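Local coordinates for ribose-5-phosphate isomerase RpiB (Thermotoga maritima, PDB 1O1X), which probably interconverts ribose 5-phosphate and ribulose 5-phosphate, at residues 98-104 / 130-135. Numbering follows the deposited sequence.
Sequences CLFPDMA and WIVDTF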
loop_
_atom_site.group_PDB
_atom_site.type_symbol
_atom_site.label_atom_id
_atom_site.label_comp_id
_atom_site.label_asym_id
_atom_site.label_seq_id
_atom_site.Cartn_x
_atom_site.Cartn_y
_atom_site.Cartn_z
ATOM N N CYS A 98 6.653 8.317 1.861
ATOM C CA CYS A 98 6.218 7.726 0.605
ATOM C C CYS A 98 6.313 6.221 0.663
ATOM O O CYS A 98 7.391 5.665 0.957
ATOM C CB CYS A 98 7.083 8.252 -0.540
ATOM S SG CYS A 98 7.026 10.055 -0.776
ATOM N N LEU A 99 5.200 5.559 0.376
ATOM C CA LEU A 99 5.147 4.093 0.424
ATOM C C LEU A 99 5.219 3.437 -0.947
ATOM O O LEU A 99 5.335 2.212 -1.068
ATOM C CB LEU A 99 3.890 3.630 1.148
ATOM C CG LEU A 99 4.163 3.240 2.602
ATOM C CD1 LEU A 99 4.651 4.468 3.389
ATOM C CD2 LEU A 99 2.893 2.621 3.227
ATOM N N PHE A 100 5.059 4.235 -1.995
ATOM C CA PHE A 100 5.211 3.744 -3.380
ATOM C C PHE A 100 5.645 4.928 -4.303
ATOM O O PHE A 100 5.508 6.105 -3.904
ATOM C CB PHE A 100 3.964 2.965 -3.898
ATOM C CG PHE A 100 2.659 3.739 -3.835
ATOM C CD1 PHE A 100 1.890 3.736 -2.685
ATOM C CD2 PHE A 100 2.192 4.446 -4.947
ATOM C CE1 PHE A 100 0.689 4.449 -2.635
ATOM C CE2 PHE A 100 1.020 5.127 -4.904
ATOM C CZ PHE A 100 0.278 5.155 -3.754
ATOM N N PRO A 101 6.228 4.629 -5.467
ATOM C CA PRO A 101 6.838 5.669 -6.309
ATOM C C PRO A 101 5.979 6.866 -6.688
ATOM O O PRO A 101 6.502 7.992 -6.671
ATOM C CB PRO A 101 7.329 4.879 -7.506
ATOM C CG PRO A 101 7.657 3.519 -6.908
ATOM C CD PRO A 101 6.497 3.280 -6.022
ATOM N N ASP A 102 4.710 6.678 -7.005
ATOM C CA ASP A 102 3.842 7.823 -7.296
ATOM C C ASP A 102 3.720 8.805 -6.160
ATOM O O ASP A 102 3.540 10.009 -6.400
ATOM C CB ASP A 102 2.454 7.405 -7.726
ATOM C CG ASP A 102 2.459 6.747 -9.087
ATOM O OD1 ASP A 102 2.795 5.536 -9.142
ATOM O OD2 ASP A 102 2.208 7.382 -10.135
HETATM N N MSE A 103 3.833 8.342 -4.917
HETATM C CA MSE A 103 3.838 9.281 -3.826
HETATM C C MSE A 103 5.076 10.184 -3.844
HETATM O O MSE A 103 4.964 11.394 -3.587
HETATM C CB MSE A 103 3.675 8.556 -2.488
HETATM C CG MSE A 103 2.312 7.948 -2.324
HETATM SE SE MSE A 103 2.062 7.181 -0.504
HETATM C CE MSE A 103 1.863 8.824 0.518
ATOM N N ALA A 104 6.239 9.601 -4.142
ATOM C CA ALA A 104 7.470 10.353 -4.261
ATOM C C ALA A 104 7.381 11.303 -5.440
ATOM O O ALA A 104 7.874 12.428 -5.352
ATOM C CB ALA A 104 8.686 9.431 -4.432
ATOM N N TRP A 130 13.093 2.084 -6.011
ATOM C CA TRP A 130 12.247 2.740 -6.986
ATOM C C TRP A 130 11.704 4.065 -6.475
ATOM O O TRP A 130 11.600 5.034 -7.250
ATOM C CB TRP A 130 11.032 1.905 -7.413
ATOM C CG TRP A 130 11.337 0.566 -7.962
ATOM C CD1 TRP A 130 12.507 0.125 -8.494
ATOM C CD2 TRP A 130 10.421 -0.541 -8.013
ATOM N NE1 TRP A 130 12.384 -1.209 -8.820
ATOM C CE2 TRP A 130 11.119 -1.639 -8.522
ATOM C CE3 TRP A 130 9.102 -0.717 -7.609
ATOM C CZ2 TRP A 130 10.527 -2.901 -8.675
ATOM C CZ3 TRP A 130 8.501 -1.956 -7.779
ATOM C CH2 TRP A 130 9.219 -3.033 -8.293
ATOM N N ILE A 131 11.340 4.110 -5.195
ATOM C CA ILE A 131 10.830 5.343 -4.586
ATOM C C ILE A 131 11.931 6.399 -4.579
ATOM O O ILE A 131 11.696 7.564 -4.958
ATOM C CB ILE A 131 10.259 5.089 -3.158
ATOM C CG1 ILE A 131 9.023 4.170 -3.218
ATOM C CG2 ILE A 131 9.895 6.379 -2.440
ATOM C CD1 ILE A 131 8.626 3.607 -1.865
ATOM N N VAL A 132 13.127 5.994 -4.186
ATOM C CA VAL A 132 14.296 6.882 -4.153
ATOM C C VAL A 132 14.610 7.435 -5.550
ATOM O O VAL A 132 14.826 8.633 -5.698
ATOM C CB VAL A 132 15.533 6.162 -3.556
ATOM C CG1 VAL A 132 16.827 6.954 -3.812
ATOM C CG2 VAL A 132 15.357 5.904 -2.068
ATOM N N ASP A 133 14.631 6.569 -6.571
ATOM C CA ASP A 133 14.925 6.972 -7.945
ATOM C C ASP A 133 13.896 8.008 -8.433
ATOM O O ASP A 133 14.253 9.003 -9.066
ATOM C CB ASP A 133 14.836 5.799 -8.909
ATOM C CG ASP A 133 16.008 4.824 -8.808
ATOM O OD1 ASP A 133 17.022 5.093 -8.142
ATOM O OD2 ASP A 133 15.935 3.742 -9.429
ATOM N N THR A 134 12.631 7.776 -8.125
ATOM C CA THR A 134 11.563 8.718 -8.488
ATOM C C THR A 134 11.721 10.078 -7.780
ATOM O O THR A 134 11.616 11.150 -8.397
ATOM C CB THR A 134 10.221 8.093 -8.123
ATOM O OG1 THR A 134 10.073 6.880 -8.864
ATOM C CG2 THR A 134 9.062 8.980 -8.543
ATOM N N PHE A 135 12.000 10.015 -6.471
ATOM C CA PHE A 135 12.205 11.199 -5.665
ATOM C C PHE A 135 13.345 12.066 -6.213
ATOM O O PHE A 135 13.214 13.274 -6.310
ATOM C CB PHE A 135 12.499 10.810 -4.206
ATOM C CG PHE A 135 12.341 11.941 -3.232
ATOM C CD1 PHE A 135 11.077 12.273 -2.732
ATOM C CD2 PHE A 135 13.441 12.656 -2.783
ATOM C CE1 PHE A 135 10.933 13.285 -1.784
ATOM C CE2 PHE A 135 13.275 13.697 -1.849
ATOM C CZ PHE A 135 12.040 13.998 -1.365
#
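I131 makes the largest share of the contact between 130-135 and 98-104. With CG1 anti to its carbonyl carbon (chi1 -65°) and the chain extended, CD1 reaches the backbone before the helix, 3.5 Å from C of L99 and close to N of F100. CG1 lies against the P101 ring, 3.9 Å from CD, the side chains crossing at about a right angle. CG2 rests on CB of C98 and CB of A104 together, the latter at 3.8 Å. A104 CB sits at the edge of the F135 ring, near its plane, and P101 CG meets CB of W130 at 3.8 Å. An alanine in place of I131 would probably open a gap between helix 125-137 and the L99-F100 backbone, and leave CB of C98 and A104 without their methyl neighbour.

Two neighbouring helices, 101-109 and 125-137, pack on a parallel, Rossmann-like sheet; I131 and F135 touch L116 of strand 115-117. The W130 indole turns away to a cation-pi contact with R105 of the third subunit.

No hydrogen bond links the segments. T134 spends its hydroxyl within its own helix, OG1 donating to O of W130 at 2.9 Å, while its backbone N reaches that oxygen from the opposite face. The T134 methyl, CG2, faces the other way, 3.3 Å from O of P101. The carbonyl oxygen of C98, buried under I131 CD1, has no polar partner.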